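Local coordinates for protein putative neuraminyllactose-binding hemagglutinin homolog (Helicobacter pylori, PDB 3BGH) that is of unsettled function but is probably an outer-membrane lipoprotein adhesin that may bind sialylated glycans, at residues Y25-K30 / F65-S70; N35-V40 / H216-S221; I108-V113 / T184-A189. All coordinates share one frame; numbering follows the deposited sequence.

Overall arrangement
The three contacts run along an elongated chain in which helices pack against a mixed five-stranded sheet. Interaction 1 lies nearest the middle, partly buried, and fastens an irregular segment to helix 54-73 with paired amide hydrogen bonds and an aliphatic seal. Interactions 2 and 3 are surface contacts on opposite sides of the chain's centre, their centres about 43 Å apart. In them the turn leading into strand 38-48, and the neighbouring strand 98-114, are joined to the consecutive helices 211-223 and 186-208. Both use a histidine ring faced by a glutamate carboxylate, but in interaction 2 the histidine sits in the turn before the strand, whereas in interaction 3 it belongs to the helix.

Interaction 1 (Y25-K30 / F65-S70); sequences YPIKGK and FLQLSS
The irregular segment 25-30 stands off helix 54-73, with the CA atoms of Y25 and Q67, and of I27 and S70, 8.0 Å apart, so side chains bridge the gap. The main link is the amide of Q67, which pairs with both backbone polar atoms of Y25 much as a neighbouring strand would. Y25 N donates to Q67 OE1 at 3.0 Å, in the carbonyl plane and on a lone pair, with an N-H...O angle of 158°. The return bond, from Q67 NE2 to Y25 O, is 3.1 Å long, with the donor tilted 22° from the carbonyl plane. The bend of the Q67 chain at chi2 (-133°) brings the amide up to Y25, where its O and N each find a partner. I27 slides alongside in the reverse direction: its CD1 sits 3.8 Å from both Q67 NE2 and S70 CB, and 3.3 Å from the backbone carbonyl oxygen, Q67 O. The apolar CG1-CD1 arm of I27 suits this place, as it probably shields the amide bonds on that side, and the short S70 lets its tip approach. The phenol ring of Y25 is directed elsewhere, meeting H199 and packing on M202 and V203 of helix 186-208. Y198 OH also hydrogen-bonds to Q67 OE1, so the buried amide is gripped from two parts of the fold and its rotation fixed. Because Q67 reads only backbone atoms of Y25, this pairing does not depend on the Y25 side chain.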
ATOM      1  N   TYR A  25     -18.805  10.552   7.351  1.00 67.42           N
ATOM      2  CA  TYR A  25     -18.317  11.899   7.098  1.00 68.09           C
ATOM      3  C   TYR A  25     -19.591  12.711   6.882  1.00 70.27           C
ATOM      4  O   TYR A  25     -20.436  12.291   6.090  1.00 70.39           O
ATOM      5  CB  TYR A  25     -17.388  11.893   5.866  1.00 66.81           C
ATOM      6  CG  TYR A  25     -17.054  13.257   5.284  1.00 64.08           C
ATOM      7  CD1 TYR A  25     -16.166  14.112   5.940  1.00 62.20           C
ATOM      8  CD2 TYR A  25     -17.620  13.688   4.068  1.00 62.64           C
ATOM      9  CE1 TYR A  25     -15.848  15.376   5.425  1.00 62.97           C
ATOM     10  CE2 TYR A  25     -17.303  14.968   3.528  1.00 62.57           C
ATOM     11  CZ  TYR A  25     -16.409  15.803   4.221  1.00 62.48           C
ATOM     12  OH  TYR A  25     -16.049  17.049   3.744  1.00 62.27           O
ATOM     13  N   PRO A  26     -19.770  13.833   7.618  1.00 72.20           N
ATOM     14  CA  PRO A  26     -21.044  14.555   7.447  1.00 73.90           C
ATOM     15  C   PRO A  26     -21.183  15.220   6.072  1.00 75.56           C
ATOM     16  O   PRO A  26     -20.459  16.167   5.766  1.00 75.79           O
ATOM     17  CB  PRO A  26     -21.011  15.599   8.571  1.00 73.75           C
ATOM     18  CG  PRO A  26     -19.542  15.804   8.871  1.00 72.95           C
ATOM     19  CD  PRO A  26     -18.885  14.476   8.615  1.00 72.07           C
ATOM     20  N   ILE A  27     -22.100  14.712   5.248  1.00 77.67           N
ATOM     21  CA  ILE A  27     -22.419  15.358   3.969  1.00 79.97           C
ATOM     22  C   ILE A  27     -23.234  16.622   4.242  1.00 81.67           C
ATOM     23  O   ILE A  27     -24.449  16.579   4.382  1.00 81.98           O
ATOM     24  CB  ILE A  27     -23.156  14.406   2.983  1.00 80.16           C
ATOM     25  CG1 ILE A  27     -22.308  13.137   2.736  1.00 80.73           C
ATOM     26  CG2 ILE A  27     -23.480  15.131   1.669  1.00 78.18           C
ATOM     27  CD1 ILE A  27     -23.097  11.913   2.271  1.00 80.40           C
ATOM     28  N   LYS A  28     -22.537  17.741   4.364  1.00 84.02           N
ATOM     29  CA  LYS A  28     -23.180  19.018   4.619  1.00 86.48           C
ATOM     30  C   LYS A  28     -23.403  19.740   3.293  1.00 86.92           C
ATOM     31  O   LYS A  28     -22.484  19.854   2.487  1.00 87.36           O
ATOM     32  CB  LYS A  28     -22.339  19.865   5.594  1.00 86.53           C
ATOM     33  CG  LYS A  28     -22.405  19.370   7.051  1.00 87.47           C
ATOM     34  CD  LYS A  28     -21.306  20.004   7.910  1.00 88.10           C
ATOM     35  CE  LYS A  28     -21.155  19.280   9.251  1.00 90.30           C
ATOM     36  NZ  LYS A  28     -19.743  19.372   9.760  1.00 91.07           N
ATOM     37  N   GLY A  29     -24.631  20.203   3.070  1.00 87.62           N
ATOM     38  CA  GLY A  29     -25.001  20.886   1.827  1.00 87.88           C
ATOM     39  C   GLY A  29     -26.482  20.756   1.478  1.00 88.13           C
ATOM     40  O   GLY A  29     -27.113  19.723   1.745  1.00 87.95           O
ATOM     41  N   LYS A  30     -27.026  21.813   0.879  1.00 88.19           N
ATOM     42  CA  LYS A  30     -28.426  21.858   0.430  1.00 88.49           C
ATOM     43  C   LYS A  30     -28.710  20.805  -0.643  1.00 87.93           C
ATOM     44  O   LYS A  30     -27.904  20.642  -1.565  1.00 88.22           O
ATOM     45  CB  LYS A  30     -28.778  23.265  -0.097  1.00 88.46           C
ATOM     46  CG  LYS A  30     -27.636  23.969  -0.855  1.00 89.38           C
ATOM     47  CD  LYS A  30     -28.038  25.332  -1.427  1.00 89.49           C
ATOM     48  CE  LYS A  30     -26.804  26.205  -1.687  1.00 91.23           C
ATOM     49  NZ  LYS A  30     -27.166  27.432  -2.456  1.00 92.43           N
ATOM     50  N   PHE A  65     -20.025   3.144   0.318  1.00 59.37           N
ATOM     51  CA  PHE A  65     -21.024   2.820  -0.670  1.00 59.99           C
ATOM     52  C   PHE A  65     -22.317   3.606  -0.388  1.00 59.90           C
ATOM     53  O   PHE A  65     -22.889   4.229  -1.287  1.00 60.80           O
ATOM     54  CB  PHE A  65     -21.227   1.319  -0.593  1.00 60.99           C
ATOM     55  CG  PHE A  65     -22.001   0.742  -1.719  1.00 61.90           C
ATOM     56  CD1 PHE A  65     -21.821   1.196  -3.014  1.00 63.49           C
ATOM     57  CD2 PHE A  65     -22.904  -0.283  -1.478  1.00 63.03           C
ATOM     58  CE1 PHE A  65     -22.544   0.643  -4.072  1.00 62.79           C
ATOM     59  CE2 PHE A  65     -23.636  -0.841  -2.514  1.00 65.09           C
ATOM     60  CZ  PHE A  65     -23.460  -0.383  -3.820  1.00 63.46           C
ATOM     61  N   LEU A  66     -22.758   3.629   0.862  1.00 59.52           N
ATOM     62  CA  LEU A  66     -24.049   4.232   1.167  1.00 58.88           C
ATOM     63  C   LEU A  66     -23.892   5.730   1.138  1.00 59.19           C
ATOM     64  O   LEU A  66     -24.692   6.433   0.518  1.00 59.88           O
ATOM     65  CB  LEU A  66     -24.602   3.768   2.519  1.00 58.78           C
ATOM     66  CG  LEU A  66     -24.865   2.264   2.742  1.00 57.42           C
ATOM     67  CD1 LEU A  66     -25.215   2.043   4.190  1.00 53.15           C
ATOM     68  CD2 LEU A  66     -25.961   1.701   1.832  1.00 54.32           C
ATOM     69  N   GLN A  67     -22.831   6.208   1.769  1.00 59.19           N
ATOM     70  CA  GLN A  67     -22.513   7.609   1.775  1.00 59.77           C
ATOM     71  C   GLN A  67     -22.312   8.227   0.396  1.00 60.26           C
ATOM     72  O   GLN A  67     -22.724   9.350   0.155  1.00 61.03           O
ATOM     73  CB  GLN A  67     -21.303   7.841   2.624  1.00 60.07           C
ATOM     74  CG  GLN A  67     -21.555   7.565   4.093  1.00 61.79           C
ATOM     75  CD  GLN A  67     -21.013   8.681   4.927  1.00 63.23           C
ATOM     76  OE1 GLN A  67     -19.856   8.635   5.370  1.00 63.51           O
ATOM     77  NE2 GLN A  67     -21.817   9.737   5.093  1.00 62.77           N
ATOM     78  N   LEU A  68     -21.664   7.511  -0.505  1.00 60.63           N
ATOM     79  CA  LEU A  68     -21.500   8.019  -1.844  1.00 60.91           C
ATOM     80  C   LEU A  68     -22.827   8.060  -2.578  1.00 61.33           C
ATOM     81  O   LEU A  68     -23.039   8.928  -3.415  1.00 60.58           O
ATOM     82  CB  LEU A  68     -20.472   7.220  -2.623  1.00 60.23           C
ATOM     83  CG  LEU A  68     -19.126   7.861  -2.390  1.00 61.35           C
ATOM     84  CD1 LEU A  68     -18.033   6.877  -2.778  1.00 61.44           C
ATOM     85  CD2 LEU A  68     -19.020   9.240  -3.158  1.00 62.39           C
ATOM     86  N   SER A  69     -23.708   7.110  -2.286  1.00 62.93           N
ATOM     87  CA  SER A  69     -25.070   7.205  -2.801  1.00 63.90           C
ATOM     88  C   SER A  69     -25.756   8.458  -2.229  1.00 64.14           C
ATOM     89  O   SER A  69     -26.285   9.257  -3.003  1.00 64.02           O
ATOM     90  CB  SER A  69     -25.850   5.926  -2.556  1.00 64.03           C
ATOM     91  OG  SER A  69     -25.337   4.890  -3.383  1.00 64.53           O
ATOM     92  N   SER A  70     -25.659   8.681  -0.914  1.00 64.63           N
ATOM     93  CA  SER A  70     -26.293   9.862  -0.275  1.00 65.49           C
ATOM     94  C   SER A  70     -25.765  11.171  -0.781  1.00 65.44           C
ATOM     95  O   SER A  70     -26.535  12.111  -0.988  1.00 66.40           O
ATOM     96  CB  SER A  70     -26.146   9.869   1.234  1.00 64.74           C
ATOM     97  OG  SER A  70     -26.933   8.843   1.767  1.00 68.42           O
TER

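Interaction 2 (N35-V40 / H216-S221)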
ATOM      1  N   ASN A  35     -31.033  16.639 -11.189  1.00 78.85           N
ATOM      2  CA  ASN A  35     -30.393  17.088 -12.447  1.00 77.34           C
ATOM      3  C   ASN A  35     -30.521  16.130 -13.619  1.00 76.84           C
ATOM      4  O   ASN A  35     -30.061  16.425 -14.726  1.00 76.73           O
ATOM      5  CB  ASN A  35     -28.927  17.474 -12.233  1.00 76.97           C
ATOM      6  CG  ASN A  35     -28.068  16.311 -11.745  1.00 75.09           C
ATOM      7  OD1 ASN A  35     -28.271  15.140 -12.101  1.00 71.21           O
ATOM      8  ND2 ASN A  35     -27.088  16.644 -10.932  1.00 73.61           N
ATOM      9  N   SER A  36     -31.119  14.976 -13.349  1.00 76.09           N
ATOM     10  CA  SER A  36     -31.576  14.055 -14.389  1.00 76.00           C
ATOM     11  C   SER A  36     -30.561  12.997 -14.852  1.00 75.19           C
ATOM     12  O   SER A  36     -30.920  12.056 -15.565  1.00 74.66           O
ATOM     13  CB  SER A  36     -32.178  14.818 -15.597  1.00 76.68           C
ATOM     14  OG  SER A  36     -33.015  15.904 -15.182  1.00 77.03           O
ATOM     15  N   HIS A  37     -29.302  13.141 -14.449  1.00 74.38           N
ATOM     16  CA  HIS A  37     -28.282  12.138 -14.774  1.00 73.37           C
ATOM     17  C   HIS A  37     -28.331  10.936 -13.819  1.00 72.67           C
ATOM     18  O   HIS A  37     -28.533  11.114 -12.610  1.00 73.10           O
ATOM     19  CB  HIS A  37     -26.919  12.790 -14.743  1.00 73.35           C
ATOM     20  CG  HIS A  37     -26.824  14.017 -15.594  1.00 73.64           C
ATOM     21  ND1 HIS A  37     -26.775  15.288 -15.061  1.00 74.17           N
ATOM     22  CD2 HIS A  37     -26.766  14.168 -16.938  1.00 71.84           C
ATOM     23  CE1 HIS A  37     -26.673  16.167 -16.042  1.00 73.61           C
ATOM     24  NE2 HIS A  37     -26.669  15.513 -17.190  1.00 71.56           N
ATOM     25  N   LEU A  38     -28.186   9.722 -14.360  1.00 71.50           N
ATOM     26  CA  LEU A  38     -28.091   8.482 -13.547  1.00 70.59           C
ATOM     27  C   LEU A  38     -26.633   7.949 -13.469  1.00 69.89           C
ATOM     28  O   LEU A  38     -25.997   7.753 -14.513  1.00 70.04           O
ATOM     29  CB  LEU A  38     -28.998   7.380 -14.120  1.00 70.00           C
ATOM     30  CG  LEU A  38     -28.741   5.935 -13.649  1.00 70.13           C
ATOM     31  CD1 LEU A  38     -29.154   5.699 -12.204  1.00 70.84           C
ATOM     32  CD2 LEU A  38     -29.418   4.900 -14.537  1.00 70.49           C
ATOM     33  N   VAL A  39     -26.119   7.697 -12.257  1.00 68.75           N
ATOM     34  CA  VAL A  39     -24.793   7.041 -12.104  1.00 67.33           C
ATOM     35  C   VAL A  39     -24.892   5.657 -11.466  1.00 66.51           C
ATOM     36  O   VAL A  39     -25.605   5.467 -10.486  1.00 67.04           O
ATOM     37  CB  VAL A  39     -23.748   7.899 -11.321  1.00 67.12           C
ATOM     38  CG1 VAL A  39     -23.844   9.368 -11.682  1.00 65.77           C
ATOM     39  CG2 VAL A  39     -23.898   7.726  -9.850  1.00 66.68           C
ATOM     40  N   VAL A  40     -24.181   4.697 -12.028  1.00 65.30           N
ATOM     41  CA  VAL A  40     -24.101   3.368 -11.450  1.00 64.11           C
ATOM     42  C   VAL A  40     -22.957   3.312 -10.429  1.00 63.60           C
ATOM     43  O   VAL A  40     -21.823   3.675 -10.731  1.00 62.79           O
ATOM     44  CB  VAL A  40     -23.868   2.319 -12.536  1.00 64.03           C
ATOM     45  CG1 VAL A  40     -23.733   0.943 -11.930  1.00 64.36           C
ATOM     46  CG2 VAL A  40     -24.995   2.319 -13.496  1.00 64.54           C
ATOM     47  N   HIS A 216     -18.392  18.922 -16.688  1.00 61.57           N
ATOM     48  CA  HIS A 216     -17.276  18.843 -17.612  1.00 61.04           C
ATOM     49  C   HIS A 216     -17.189  17.430 -18.225  1.00 61.77           C
ATOM     50  O   HIS A 216     -17.106  17.281 -19.445  1.00 62.25           O
ATOM     51  CB  HIS A 216     -15.963  19.267 -16.960  1.00 59.55           C
ATOM     52  CG  HIS A 216     -14.808  19.278 -17.916  1.00 59.60           C
ATOM     53  ND1 HIS A 216     -14.151  18.126 -18.309  1.00 57.35           N
ATOM     54  CD2 HIS A 216     -14.206  20.301 -18.574  1.00 56.44           C
ATOM     55  CE1 HIS A 216     -13.198  18.445 -19.167  1.00 57.97           C
ATOM     56  NE2 HIS A 216     -13.217  19.757 -19.350  1.00 56.28           N
ATOM     57  N   TYR A 217     -17.225  16.407 -17.372  1.00 62.47           N
ATOM     58  CA  TYR A 217     -17.231  15.012 -17.789  1.00 63.50           C
ATOM     59  C   TYR A 217     -18.370  14.748 -18.752  1.00 64.46           C
ATOM     60  O   TYR A 217     -18.172  14.058 -19.739  1.00 64.32           O
ATOM     61  CB  TYR A 217     -17.388  14.114 -16.561  1.00 63.32           C
ATOM     62  CG  TYR A 217     -17.307  12.655 -16.844  1.00 63.22           C
ATOM     63  CD1 TYR A 217     -16.108  11.964 -16.645  1.00 64.77           C
ATOM     64  CD2 TYR A 217     -18.415  11.946 -17.302  1.00 64.00           C
ATOM     65  CE1 TYR A 217     -16.012  10.615 -16.889  1.00 63.44           C
ATOM     66  CE2 TYR A 217     -18.335  10.575 -17.552  1.00 62.69           C
ATOM     67  CZ  TYR A 217     -17.129   9.918 -17.340  1.00 63.45           C
ATOM     68  OH  TYR A 217     -17.008   8.561 -17.588  1.00 63.00           O
ATOM     69  N   GLU A 218     -19.562  15.281 -18.444  1.00 65.82           N
ATOM     70  CA  GLU A 218     -20.751  15.156 -19.323  1.00 67.46           C
ATOM     71  C   GLU A 218     -20.456  15.718 -20.716  1.00 68.49           C
ATOM     72  O   GLU A 218     -20.633  15.033 -21.717  1.00 68.14           O
ATOM     73  CB  GLU A 218     -21.991  15.832 -18.697  1.00 67.45           C
ATOM     74  CG  GLU A 218     -22.751  14.972 -17.662  1.00 67.13           C
ATOM     75  CD  GLU A 218     -23.216  15.735 -16.390  1.00 69.70           C
ATOM     76  OE1 GLU A 218     -23.329  16.995 -16.385  1.00 70.22           O
ATOM     77  OE2 GLU A 218     -23.471  15.053 -15.366  1.00 70.36           O
ATOM     78  N   LYS A 219     -19.941  16.941 -20.758  1.00 70.48           N
ATOM     79  CA  LYS A 219     -19.511  17.560 -22.005  1.00 72.84           C
ATOM     80  C   LYS A 219     -18.467  16.707 -22.737  1.00 73.99           C
ATOM     81  O   LYS A 219     -18.575  16.503 -23.942  1.00 74.76           O
ATOM     82  CB  LYS A 219     -18.991  18.980 -21.747  1.00 72.69           C
ATOM     83  CG  LYS A 219     -19.075  19.937 -22.940  1.00 75.66           C
ATOM     84  CD  LYS A 219     -20.523  20.297 -23.327  1.00 79.30           C
ATOM     85  CE  LYS A 219     -21.035  21.519 -22.564  1.00 82.09           C
ATOM     86  NZ  LYS A 219     -20.968  21.365 -21.064  1.00 83.72           N
ATOM     87  N   VAL A 220     -17.480  16.184 -22.010  1.00 75.30           N
ATOM     88  CA  VAL A 220     -16.414  15.388 -22.628  1.00 76.48           C
ATOM     89  C   VAL A 220     -16.911  14.112 -23.313  1.00 77.76           C
ATOM     90  O   VAL A 220     -16.516  13.844 -24.443  1.00 78.12           O
ATOM     91  CB  VAL A 220     -15.232  15.110 -21.648  1.00 76.06           C
ATOM     92  CG1 VAL A 220     -14.385  13.968 -22.117  1.00 75.57           C
ATOM     93  CG2 VAL A 220     -14.373  16.335 -21.512  1.00 75.60           C
ATOM     94  N   SER A 221     -17.773  13.334 -22.662  1.00 79.73           N
ATOM     95  CA  SER A 221     -18.412  12.196 -23.355  1.00 82.15           C
ATOM     96  C   SER A 221     -19.239  12.635 -24.593  1.00 83.69           C
ATOM     97  O   SER A 221     -19.103  12.039 -25.667  1.00 83.78           O
ATOM     98  CB  SER A 221     -19.222  11.287 -22.401  1.00 81.77           C
ATOM     99  OG  SER A 221     -19.763  12.006 -21.313  1.00 81.82           O
TER
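H37 and E218 meet as a stack of imidazole on carboxylate, just where an Asx turn leads into strand 38-48 of the mixed sheet and helix 211-223 passes beside it. The two flat groups are nearly parallel, their planes 17° apart, and E218 OE2 lies 3.3 Å above the ring plane, over its centre. Because this oxygen sits above the face, H37 ND1 is 3.3 Å from E218 OE2 yet its N-H does not point there, and the pair is not a hydrogen bond. Attraction would probably be electrostatic, and stronger if the imidazole were protonated. The methylene CG of E218 adds a CH-pi contact on the same ring, 4.3 Å from the centroid. Glutamate suits the site because its chain is long enough to cross from the helix, and its bend at chi2 (138°) lays the carboxylate along the ring. In the next shell, N35 closes the Asx turn by accepting H37 N at its OD1, 3.3 Å away; the short side chain of asparagine brings its carbonyl oxygen back to the N-H two residues on. Y77 packs against both N35 and H37, while L97 touches E218. Backbone bonds of N35 to G76 and of H37 to S78 tie the turn to the chain entering strand 78-82. The same N35 OD1 also receives a weak hydrogen bond from H37 ND1, at 3.3 Å with an N-H...O angle of 140°.

Interaction 3 (I108-V113 / T184-A189); sequences ILEDIV and TDHDQA
The imidazole of H186 carries the carboxylate of E110 over one face and an oxygen of D111 at its edge. E110 CD lies 3.8 Å above the ring plane, over the centre, with the two planes only 17° apart, so the groups are stacked; E110 OE2 reaches on to H186 CB at 3.5 Å. D111 approaches differently: its carboxylate is turned 61° from the ring, and OD1 comes to CE1 of H186 at 3.4 Å in the ring plane, beside a carbon whose hydrogen is polarised by two ring nitrogens. The setting is a G1 beta bulge of strand 98-114 facing the first turn of helix 186-208, for which D185 is the N-cap residue. The extra residue of the bulge puts D111 and I112 together opposite I125 of strand 123-137, and D111 has a positive phi of 66°, a conformation aspartate tolerates better than most residues with a side chain. The bulge probably allows E110 and D111, though consecutive, both to reach H186. E110 does so because its chain is extended beyond CG, which carries the carboxylate out over the ring. A189, one turn along, is small and lets the helix settle on A157 and I159. D126 ties the parts together, accepting D111 N at OD1 and H186 ND1 at OD2, so it fixes the ring's rotation. Three carboxylates round one imidazole would probably favour its protonated form. The bulge also meets the second subunit: D111 O accepts a hydrogen bond from ND2 of N135 of that chain.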
ATOM      1  N   ILE A 108      -1.972  -2.032   7.582  1.00 51.87           N
ATOM      2  CA  ILE A 108      -1.375  -1.416   8.745  1.00 53.09           C
ATOM      3  C   ILE A 108      -0.076  -2.172   9.145  1.00 54.19           C
ATOM      4  O   ILE A 108      -0.034  -3.402   9.255  1.00 53.88           O
ATOM      5  CB  ILE A 108      -2.425  -1.237   9.862  1.00 53.27           C
ATOM      6  CG1 ILE A 108      -3.374  -0.127   9.413  1.00 53.63           C
ATOM      7  CG2 ILE A 108      -1.775  -0.853  11.197  1.00 51.22           C
ATOM      8  CD1 ILE A 108      -4.633  -0.016  10.134  1.00 53.45           C
ATOM      9  N   LEU A 109       1.003  -1.406   9.255  1.00 55.25           N
ATOM     10  CA  LEU A 109       2.280  -1.905   9.740  1.00 55.33           C
ATOM     11  C   LEU A 109       2.403  -1.545  11.205  1.00 55.20           C
ATOM     12  O   LEU A 109       2.028  -0.464  11.633  1.00 53.78           O
ATOM     13  CB  LEU A 109       3.416  -1.276   8.964  1.00 56.12           C
ATOM     14  CG  LEU A 109       3.696  -1.808   7.560  1.00 58.62           C
ATOM     15  CD1 LEU A 109       2.560  -1.542   6.573  1.00 61.27           C
ATOM     16  CD2 LEU A 109       4.949  -1.160   7.084  1.00 58.09           C
ATOM     17  N   GLU A 110       2.927  -2.484  11.971  1.00 56.80           N
ATOM     18  CA  GLU A 110       2.978  -2.363  13.417  1.00 58.45           C
ATOM     19  C   GLU A 110       4.409  -2.197  13.864  1.00 58.39           C
ATOM     20  O   GLU A 110       5.324  -2.685  13.197  1.00 57.57           O
ATOM     21  CB  GLU A 110       2.328  -3.591  14.085  1.00 57.96           C
ATOM     22  CG  GLU A 110       0.810  -3.607  13.873  1.00 60.43           C
ATOM     23  CD  GLU A 110       0.104  -4.780  14.516  1.00 61.13           C
ATOM     24  OE1 GLU A 110       0.769  -5.762  14.898  1.00 64.90           O
ATOM     25  OE2 GLU A 110      -1.145  -4.716  14.635  1.00 67.10           O
ATOM     26  N   ASP A 111       4.578  -1.475  14.976  1.00 58.70           N
ATOM     27  CA  ASP A 111       5.834  -1.464  15.730  1.00 59.82           C
ATOM     28  C   ASP A 111       6.986  -0.818  14.946  1.00 59.79           C
ATOM     29  O   ASP A 111       8.041  -1.422  14.711  1.00 60.17           O
ATOM     30  CB  ASP A 111       6.201  -2.877  16.251  1.00 59.88           C
ATOM     31  CG  ASP A 111       5.243  -3.384  17.346  1.00 61.45           C
ATOM     32  OD1 ASP A 111       4.660  -2.572  18.099  1.00 63.99           O
ATOM     33  OD2 ASP A 111       5.065  -4.614  17.463  1.00 63.96           O
ATOM     34  N   ILE A 112       6.760   0.427  14.549  1.00 59.51           N
ATOM     35  CA  ILE A 112       7.794   1.253  13.959  1.00 58.65           C
ATOM     36  C   ILE A 112       8.188   2.256  15.049  1.00 58.19           C
ATOM     37  O   ILE A 112       7.306   2.812  15.738  1.00 57.17           O
ATOM     38  CB  ILE A 112       7.262   1.999  12.710  1.00 58.66           C
ATOM     39  CG1 ILE A 112       6.600   1.035  11.737  1.00 58.96           C
ATOM     40  CG2 ILE A 112       8.355   2.720  12.001  1.00 57.46           C
ATOM     41  CD1 ILE A 112       6.322   1.662  10.383  1.00 58.35           C
ATOM     42  N   VAL A 113       9.502   2.443  15.210  1.00 57.70           N
ATOM     43  CA  VAL A 113      10.086   3.359  16.197  1.00 57.97           C
ATOM     44  C   VAL A 113      10.526   4.682  15.552  1.00 57.73           C
ATOM     45  O   VAL A 113      11.039   4.713  14.442  1.00 57.63           O
ATOM     46  CB  VAL A 113      11.284   2.671  16.947  1.00 58.26           C
ATOM     47  CG1 VAL A 113      12.143   3.662  17.713  1.00 57.41           C
ATOM     48  CG2 VAL A 113      10.759   1.580  17.911  1.00 59.09           C
ATOM     49  N   THR A 184      -1.291   3.234  23.879  1.00 93.18           N
ATOM     50  CA  THR A 184      -2.393   2.260  23.647  1.00 91.33           C
ATOM     51  C   THR A 184      -1.993   0.760  23.392  1.00 89.66           C
ATOM     52  O   THR A 184      -0.969   0.276  23.900  1.00 89.77           O
ATOM     53  CB  THR A 184      -3.446   2.784  22.562  1.00 91.65           C
ATOM     54  OG1 THR A 184      -2.848   2.862  21.255  1.00 91.19           O
ATOM     55  CG2 THR A 184      -4.042   4.155  22.953  1.00 91.39           C
ATOM     56  N   ASP A 185      -2.843   0.027  22.667  1.00 86.94           N
ATOM     57  CA  ASP A 185      -2.453  -1.229  22.016  1.00 84.26           C
ATOM     58  C   ASP A 185      -2.847  -1.180  20.524  1.00 82.35           C
ATOM     59  O   ASP A 185      -3.431  -0.187  20.047  1.00 81.35           O
ATOM     60  CB  ASP A 185      -3.053  -2.461  22.718  1.00 84.49           C
ATOM     61  CG  ASP A 185      -4.559  -2.621  22.477  1.00 83.40           C
ATOM     62  OD1 ASP A 185      -5.071  -3.735  22.787  1.00 82.06           O
ATOM     63  OD2 ASP A 185      -5.216  -1.653  21.996  1.00 78.31           O
ATOM     64  N   HIS A 186      -2.532  -2.253  19.807  1.00 79.71           N
ATOM     65  CA  HIS A 186      -2.774  -2.316  18.376  1.00 77.43           C
ATOM     66  C   HIS A 186      -4.218  -2.047  17.915  1.00 75.84           C
ATOM     67  O   HIS A 186      -4.420  -1.174  17.071  1.00 75.62           O
ATOM     68  CB  HIS A 186      -2.211  -3.615  17.796  1.00 77.53           C
ATOM     69  CG  HIS A 186      -0.750  -3.802  18.064  1.00 77.33           C
ATOM     70  ND1 HIS A 186       0.167  -2.789  17.906  1.00 77.24           N
ATOM     71  CD2 HIS A 186      -0.049  -4.880  18.485  1.00 78.28           C
ATOM     72  CE1 HIS A 186       1.371  -3.233  18.219  1.00 77.33           C
ATOM     73  NE2 HIS A 186       1.268  -4.498  18.575  1.00 77.92           N
ATOM     74  N   ASP A 187      -5.214  -2.746  18.463  1.00 74.11           N
ATOM     75  CA  ASP A 187      -6.571  -2.642  17.906  1.00 73.12           C
ATOM     76  C   ASP A 187      -7.152  -1.247  18.004  1.00 71.31           C
ATOM     77  O   ASP A 187      -7.836  -0.795  17.088  1.00 71.12           O
ATOM     78  CB  ASP A 187      -7.529  -3.708  18.434  1.00 73.78           C
ATOM     79  CG  ASP A 187      -7.328  -5.051  17.725  1.00 77.00           C
ATOM     80  OD1 ASP A 187      -8.038  -5.335  16.708  1.00 76.83           O
ATOM     81  OD2 ASP A 187      -6.415  -5.798  18.172  1.00 80.24           O
ATOM     82  N   GLN A 188      -6.810  -0.549  19.078  1.00 68.82           N
ATOM     83  CA  GLN A 188      -7.148   0.859  19.223  1.00 67.18           C
ATOM     84  C   GLN A 188      -6.451   1.772  18.155  1.00 65.56           C
ATOM     85  O   GLN A 188      -7.040   2.719  17.630  1.00 65.13           O
ATOM     86  CB  GLN A 188      -6.899   1.285  20.685  1.00 67.17           C
ATOM     87  CG  GLN A 188      -7.456   2.631  21.115  1.00 68.56           C
ATOM     88  CD  GLN A 188      -8.961   2.655  21.425  1.00 71.53           C
ATOM     89  OE1 GLN A 188      -9.489   3.682  21.869  1.00 71.56           O
ATOM     90  NE2 GLN A 188      -9.658   1.549  21.164  1.00 71.34           N
ATOM     91  N   ALA A 189      -5.218   1.442  17.793  1.00 63.79           N
ATOM     92  CA  ALA A 189      -4.462   2.221  16.830  1.00 61.91           C
ATOM     93  C   ALA A 189      -5.018   2.016  15.401  1.00 60.77           C
ATOM     94  O   ALA A 189      -5.136   2.967  14.628  1.00 58.84           O
ATOM     95  CB  ALA A 189      -2.989   1.862  16.912  1.00 61.68           C
TER